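Minor capsid protein VP1 (Human bocavirus 3, PDB 5US7) probably self-assembles, with its size variants, into the sixty-subunit T=1 icosahedral capsid of the virus, which has a channel at each fivefold axis. Local coordinates at residues R492-L497 and M527-K532; I369-P374 and D406-T411. One frame throughout, in Å; residues are numbered along the deposited sequence.

Interaction 1 (R492-L497 and M527-K532); sequences RRHTAL and MCFPVK
The carbonyl oxygen of Pro530 takes two hydrogen bonds, one from His494 across the contact and one from Thr533 OG1. His494 NE2 lies 2.8 Å from Pro530 O. The bond is bent, with 132° at the hydrogen, and the oxygen sits somewhat out of the imidazole plane.

One face of the same imidazole is turned to Phe529, with Phe529 CB over its centre. In both residues CG stands opposite the carbonyl carbon (chi1 about -65°), and the side chains run past each other in opposite directions. The ring planes are 21° from parallel. The rings are slid apart, with centroids 4.7 Å from each other, and barely overlap. His494 CB is 3.6 Å from the centroid of the Phe529 ring, making the CH-pi contacts reciprocal. Ala496 CB meets the phenyl ring at Phe529 CZ, 4.3 Å away.

Arg492 and Arg493 end the nuclear localization signal assigned by similarity, and this part of the C-terminal tail also packs on a neighbouring subunit. The buried contact rests on two CH-pi contacts, a small apolar touch from Ala496 and one polar bond that limits how the imidazole can turn.

Interaction 2 (I369-P374 and D406-T411); sequences IISNPP and DRYPVT
Ser371 and Tyr408 make the polar part of this contact. Their hydroxyls form a hydrogen bond, with Ser371 OG 3.0 Å from Tyr408 OH, and either could be the donor. The serine oxygen lies at the edge of the phenol, near the ring plane. Ser371 OG points away from its own backbone N (chi1 179°), which extends the hydroxyl toward the tyrosine. Tyr408 is extended in the same way, with CG opposite its N (chi1 177°). The extended side chain brings the phenol oxygen and the ring edge up to Ser371. Ser371 CB also approaches Tyr408 OH, at 3.6 Å. Both residues are buried, so each hydroxyl gives the other a polar partner in the interior.

The apolar part is a meeting of two prolines. Pro374 CG and Pro409 CG are 4.0 Å apart, and the side chains cross at about a right angle. Pro374 CB is close behind, 4.1 Å from Pro409 CG. Within 406-411, Pro409 CD lies 3.5 Å above the Tyr408 ring plane, toward the rim. Pro409 thus packs against both its neighbouring phenol and Pro374 of 369-374.

Arg407 is bonded through its backbone N to Asp424 of a neighbouring subunit, which places this loop at a subunit interface. The contact is structural packing within the long insertion between strands 236-248 and 445-449, probably the large GH loop of the parvovirus jelly-roll. Residues 369-374 lie between helix 331-334 and strand 381-382, while 406-411 lie in the loop between strand 404-405 and strand 417-419.

Overall arrangement
Interaction 2 closes along the chain before interaction 1 opens, and their centres are 12 Å apart. They touch through 406-411 and 527-532. Val531 N lies 3.0 Å from Val410 O, a probable hydrogen bond, and Thr411 OG1 is bonded to Cys528 O. Residues 527-532 thus lie between 492-497 and 406-411, side by side in space and not in chain order, with 369-374 as a fourth segment beyond them. None of the four is a regular helix or strand. The tail follows strand 466-482 of the jelly-roll sheet and packs on the large loop region before it. The same Asp424 of a neighbouring subunit also forms a salt bridge with Lys532, tying the tail to an adjoining subunit of the capsid.

Interaction 1 (R492-L497 and M527-K532)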
loop_
_atom_site.group_PDB
_atom_site.type_symbol
_atom_site.label_atom_id
_atom_site.label_comp_id
_atom_site.label_asym_id
_atom_site.label_seq_id
_atom_site.Cartn_x
_atom_site.Cartn_y
_atom_site.Cartn_z
ATOM N N ARG A 492 91.709 33.445 -42.244
ATOM C CA ARG A 492 92.931 33.508 -41.456
ATOM C C ARG A 492 92.658 32.987 -40.056
ATOM O O ARG A 492 91.540 33.089 -39.554
ATOM C CB ARG A 492 93.478 34.930 -41.364
ATOM C CG ARG A 492 94.718 35.041 -40.524
ATOM C CD ARG A 492 95.165 36.456 -40.362
ATOM N NE ARG A 492 96.348 36.552 -39.529
ATOM C CZ ARG A 492 97.022 37.675 -39.332
ATOM N NH1 ARG A 492 96.615 38.795 -39.905
ATOM N NH2 ARG A 492 98.095 37.680 -38.559
ATOM N N ARG A 493 93.687 32.422 -39.433
ATOM C CA ARG A 493 93.595 31.916 -38.076
ATOM C C ARG A 493 94.883 32.236 -37.337
ATOM O O ARG A 493 95.872 32.666 -37.932
ATOM C CB ARG A 493 93.313 30.417 -38.072
ATOM C CG ARG A 493 92.009 30.073 -38.724
ATOM C CD ARG A 493 90.873 30.525 -37.859
ATOM N NE ARG A 493 89.577 30.306 -38.479
ATOM C CZ ARG A 493 88.915 31.233 -39.155
ATOM N NH1 ARG A 493 89.420 32.443 -39.288
ATOM N NH2 ARG A 493 87.739 30.952 -39.689
ATOM N N HIS A 494 94.862 32.043 -36.021
ATOM C CA HIS A 494 96.065 32.156 -35.203
ATOM C C HIS A 494 96.680 30.775 -35.071
ATOM O O HIS A 494 96.124 29.900 -34.405
ATOM C CB HIS A 494 95.753 32.735 -33.831
ATOM C CG HIS A 494 95.251 34.139 -33.873
ATOM N ND1 HIS A 494 96.035 35.196 -34.275
ATOM C CD2 HIS A 494 94.052 34.664 -33.544
ATOM C CE1 HIS A 494 95.335 36.311 -34.206
ATOM N NE2 HIS A 494 94.127 36.016 -33.764
ATOM N N THR A 495 97.829 30.579 -35.708
ATOM C CA THR A 495 98.367 29.235 -35.821
ATOM C C THR A 495 99.104 28.806 -34.563
ATOM O O THR A 495 98.823 27.740 -34.014
ATOM C CB THR A 495 99.295 29.149 -37.023
ATOM O OG1 THR A 495 98.567 29.500 -38.199
ATOM C CG2 THR A 495 99.797 27.741 -37.179
ATOM N N ALA A 496 100.009 29.647 -34.079
ATOM C CA ALA A 496 101.096 29.356 -33.146
ATOM C C ALA A 496 102.311 28.807 -33.877
ATOM O O ALA A 496 103.307 28.506 -33.227
ATOM C CB ALA A 496 100.738 28.392 -32.008
ATOM N N LEU A 497 102.252 28.623 -35.193
ATOM C CA LEU A 497 103.493 28.592 -35.951
ATOM C C LEU A 497 104.069 29.989 -36.086
ATOM O O LEU A 497 105.288 30.147 -36.199
ATOM C CB LEU A 497 103.289 27.944 -37.315
ATOM C CG LEU A 497 103.613 26.450 -37.358
ATOM C CD1 LEU A 497 102.774 25.671 -36.383
ATOM C CD2 LEU A 497 103.417 25.906 -38.759
ATOM N N MET A 527 101.685 37.200 -31.932
ATOM C CA MET A 527 101.486 36.343 -30.778
ATOM C C MET A 527 101.001 37.211 -29.627
ATOM O O MET A 527 101.374 38.378 -29.516
ATOM C CB MET A 527 102.770 35.583 -30.432
ATOM C CG MET A 527 103.915 36.415 -29.933
ATOM S SD MET A 527 105.479 35.521 -29.863
ATOM C CE MET A 527 106.137 35.843 -31.489
ATOM N N CYS A 528 100.172 36.627 -28.763
ATOM C CA CYS A 528 99.127 37.237 -27.936
ATOM C C CYS A 528 97.801 37.267 -28.684
ATOM O O CYS A 528 96.771 37.531 -28.071
ATOM C CB CYS A 528 99.460 38.662 -27.456
ATOM S SG CYS A 528 100.899 38.837 -26.388
ATOM N N PHE A 529 97.799 36.980 -29.981
ATOM C CA PHE A 529 96.641 36.673 -30.813
ATOM C C PHE A 529 95.547 37.731 -30.800
ATOM O O PHE A 529 94.453 37.467 -30.312
ATOM C CB PHE A 529 96.059 35.331 -30.393
ATOM C CG PHE A 529 96.975 34.178 -30.632
ATOM C CD1 PHE A 529 98.037 34.284 -31.500
ATOM C CD2 PHE A 529 96.770 32.975 -29.992
ATOM C CE1 PHE A 529 98.874 33.226 -31.724
ATOM C CE2 PHE A 529 97.603 31.918 -30.215
ATOM C CZ PHE A 529 98.655 32.042 -31.079
ATOM N N PRO A 530 95.776 38.908 -31.366
ATOM C CA PRO A 530 94.742 39.947 -31.359
ATOM C C PRO A 530 93.415 39.445 -31.910
ATOM O O PRO A 530 93.368 38.562 -32.767
ATOM C CB PRO A 530 95.322 41.024 -32.279
ATOM C CG PRO A 530 96.723 40.635 -32.529
ATOM C CD PRO A 530 97.080 39.462 -31.732
ATOM N N VAL A 531 92.324 40.002 -31.396
ATOM C CA VAL A 531 91.043 39.859 -32.074
ATOM C C VAL A 531 91.005 40.787 -33.281
ATOM O O VAL A 531 91.846 41.674 -33.435
ATOM C CB VAL A 531 89.858 40.125 -31.136
ATOM C CG1 VAL A 531 89.878 39.169 -29.969
ATOM C CG2 VAL A 531 89.854 41.550 -30.693
ATOM N N LYS A 532 90.049 40.537 -34.173
ATOM C CA LYS A 532 89.746 41.331 -35.355
ATOM C C LYS A 532 90.759 41.121 -36.468
ATOM O O LYS A 532 90.593 41.696 -37.541
ATOM C CB LYS A 532 89.653 42.839 -35.073
ATOM C CG LYS A 532 88.535 43.230 -34.147
ATOM C CD LYS A 532 88.555 44.712 -33.888
ATOM C CE LYS A 532 87.490 45.089 -32.896
ATOM N NZ LYS A 532 86.136 44.779 -33.408
#

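Interaction 2 (I369-P374 and D406-T411)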
loop_
_atom_site.group_PDB
_atom_site.type_symbol
_atom_site.label_atom_id
_atom_site.label_comp_id
_atom_site.label_asym_id
_atom_site.label_seq_id
_atom_site.Cartn_x
_atom_site.Cartn_y
_atom_site.Cartn_z
ATOM N N ILE A 369 105.792 45.018 -25.884
ATOM C CA ILE A 369 105.029 44.397 -26.955
ATOM C C ILE A 369 104.693 45.380 -28.069
ATOM O O ILE A 369 104.549 44.974 -29.227
ATOM C CB ILE A 369 103.775 43.743 -26.368
ATOM C CG1 ILE A 369 104.179 42.806 -25.244
ATOM C CG2 ILE A 369 103.082 42.920 -27.403
ATOM C CD1 ILE A 369 105.110 41.725 -25.692
ATOM N N ILE A 370 104.588 46.668 -27.759
ATOM C CA ILE A 370 104.192 47.694 -28.722
ATOM C C ILE A 370 102.816 47.308 -29.256
ATOM O O ILE A 370 101.950 46.888 -28.485
ATOM C CB ILE A 370 105.236 47.865 -29.841
ATOM C CG1 ILE A 370 106.610 48.092 -29.231
ATOM C CG2 ILE A 370 104.984 49.123 -30.641
ATOM C CD1 ILE A 370 107.723 48.105 -30.240
ATOM N N SER A 371 102.610 47.407 -30.566
ATOM C CA SER A 371 101.317 47.137 -31.177
ATOM C C SER A 371 101.463 47.292 -32.681
ATOM O O SER A 371 102.392 47.940 -33.168
ATOM C CB SER A 371 100.222 48.067 -30.662
ATOM O OG SER A 371 98.992 47.789 -31.296
ATOM N N ASN A 372 100.522 46.709 -33.405
ATOM C CA ASN A 372 100.566 46.647 -34.854
ATOM C C ASN A 372 99.171 46.891 -35.395
ATOM O O ASN A 372 98.183 46.761 -34.662
ATOM C CB ASN A 372 101.083 45.289 -35.344
ATOM C CG ASN A 372 102.561 45.112 -35.106
ATOM O OD1 ASN A 372 103.298 46.084 -34.967
ATOM N ND2 ASN A 372 103.008 43.866 -35.078
ATOM N N PRO A 373 99.051 47.265 -36.663
ATOM C CA PRO A 373 97.745 47.305 -37.292
ATOM C C PRO A 373 97.182 45.905 -37.425
ATOM O O PRO A 373 97.896 44.974 -37.822
ATOM C CB PRO A 373 98.031 47.931 -38.662
ATOM C CG PRO A 373 99.448 47.616 -38.918
ATOM C CD PRO A 373 100.111 47.708 -37.583
ATOM N N PRO A 374 95.908 45.711 -37.089
ATOM C CA PRO A 374 95.305 44.380 -37.216
ATOM C C PRO A 374 95.168 43.906 -38.648
ATOM O O PRO A 374 94.879 42.722 -38.853
ATOM C CB PRO A 374 93.934 44.557 -36.561
ATOM C CG PRO A 374 93.630 45.989 -36.738
ATOM C CD PRO A 374 94.938 46.712 -36.623
ATOM N N ASP A 406 86.035 50.867 -35.692
ATOM C CA ASP A 406 85.851 49.786 -34.745
ATOM C C ASP A 406 86.852 49.943 -33.617
ATOM O O ASP A 406 87.891 50.587 -33.764
ATOM C CB ASP A 406 85.990 48.420 -35.407
ATOM C CG ASP A 406 87.325 48.234 -36.047
ATOM O OD1 ASP A 406 88.079 49.223 -36.109
ATOM O OD2 ASP A 406 87.623 47.110 -36.499
ATOM N N ARG A 407 86.519 49.345 -32.482
ATOM C CA ARG A 407 87.294 49.558 -31.278
ATOM C C ARG A 407 88.669 48.924 -31.416
ATOM O O ARG A 407 88.908 48.082 -32.281
ATOM C CB ARG A 407 86.556 48.992 -30.076
ATOM C CG ARG A 407 85.156 49.525 -29.959
ATOM C CD ARG A 407 84.491 49.038 -28.707
ATOM N NE ARG A 407 85.097 49.660 -27.541
ATOM C CZ ARG A 407 85.833 49.021 -26.646
ATOM N NH1 ARG A 407 86.055 47.723 -26.768
ATOM N NH2 ARG A 407 86.340 49.683 -25.625
ATOM N N TYR A 408 89.584 49.368 -30.566
ATOM C CA TYR A 408 90.950 48.875 -30.593
ATOM C C TYR A 408 90.963 47.351 -30.555
ATOM O O TYR A 408 90.272 46.755 -29.718
ATOM C CB TYR A 408 91.723 49.431 -29.402
ATOM C CG TYR A 408 93.129 48.923 -29.306
ATOM C CD1 TYR A 408 94.125 49.458 -30.093
ATOM C CD2 TYR A 408 93.461 47.909 -28.431
ATOM C CE1 TYR A 408 95.408 49.003 -30.012
ATOM C CE2 TYR A 408 94.743 47.445 -28.344
ATOM C CZ TYR A 408 95.715 47.995 -29.139
ATOM O OH TYR A 408 97.007 47.537 -29.058
ATOM N N PRO A 409 91.706 46.687 -31.440
ATOM C CA PRO A 409 91.727 45.221 -31.420
ATOM C C PRO A 409 92.314 44.714 -30.117
ATOM O O PRO A 409 93.449 45.026 -29.763
ATOM C CB PRO A 409 92.613 44.872 -32.615
ATOM C CG PRO A 409 93.490 46.043 -32.769
ATOM C CD PRO A 409 92.647 47.228 -32.431
ATOM N N VAL A 410 91.554 43.871 -29.434
ATOM C CA VAL A 410 91.916 43.434 -28.098
ATOM C C VAL A 410 93.015 42.400 -28.268
ATOM O O VAL A 410 93.323 41.999 -29.391
ATOM C CB VAL A 410 90.669 42.890 -27.371
ATOM C CG1 VAL A 410 90.964 42.398 -25.999
ATOM C CG2 VAL A 410 89.631 43.967 -27.280
ATOM N N THR A 411 93.616 41.962 -27.173
ATOM C CA THR A 411 94.562 40.867 -27.199
ATOM C C THR A 411 94.410 40.124 -25.884
ATOM O O THR A 411 93.631 40.518 -25.016
ATOM C CB THR A 411 95.987 41.373 -27.433
ATOM O OG1 THR A 411 96.846 40.273 -27.724
ATOM C CG2 THR A 411 96.512 42.068 -26.211
#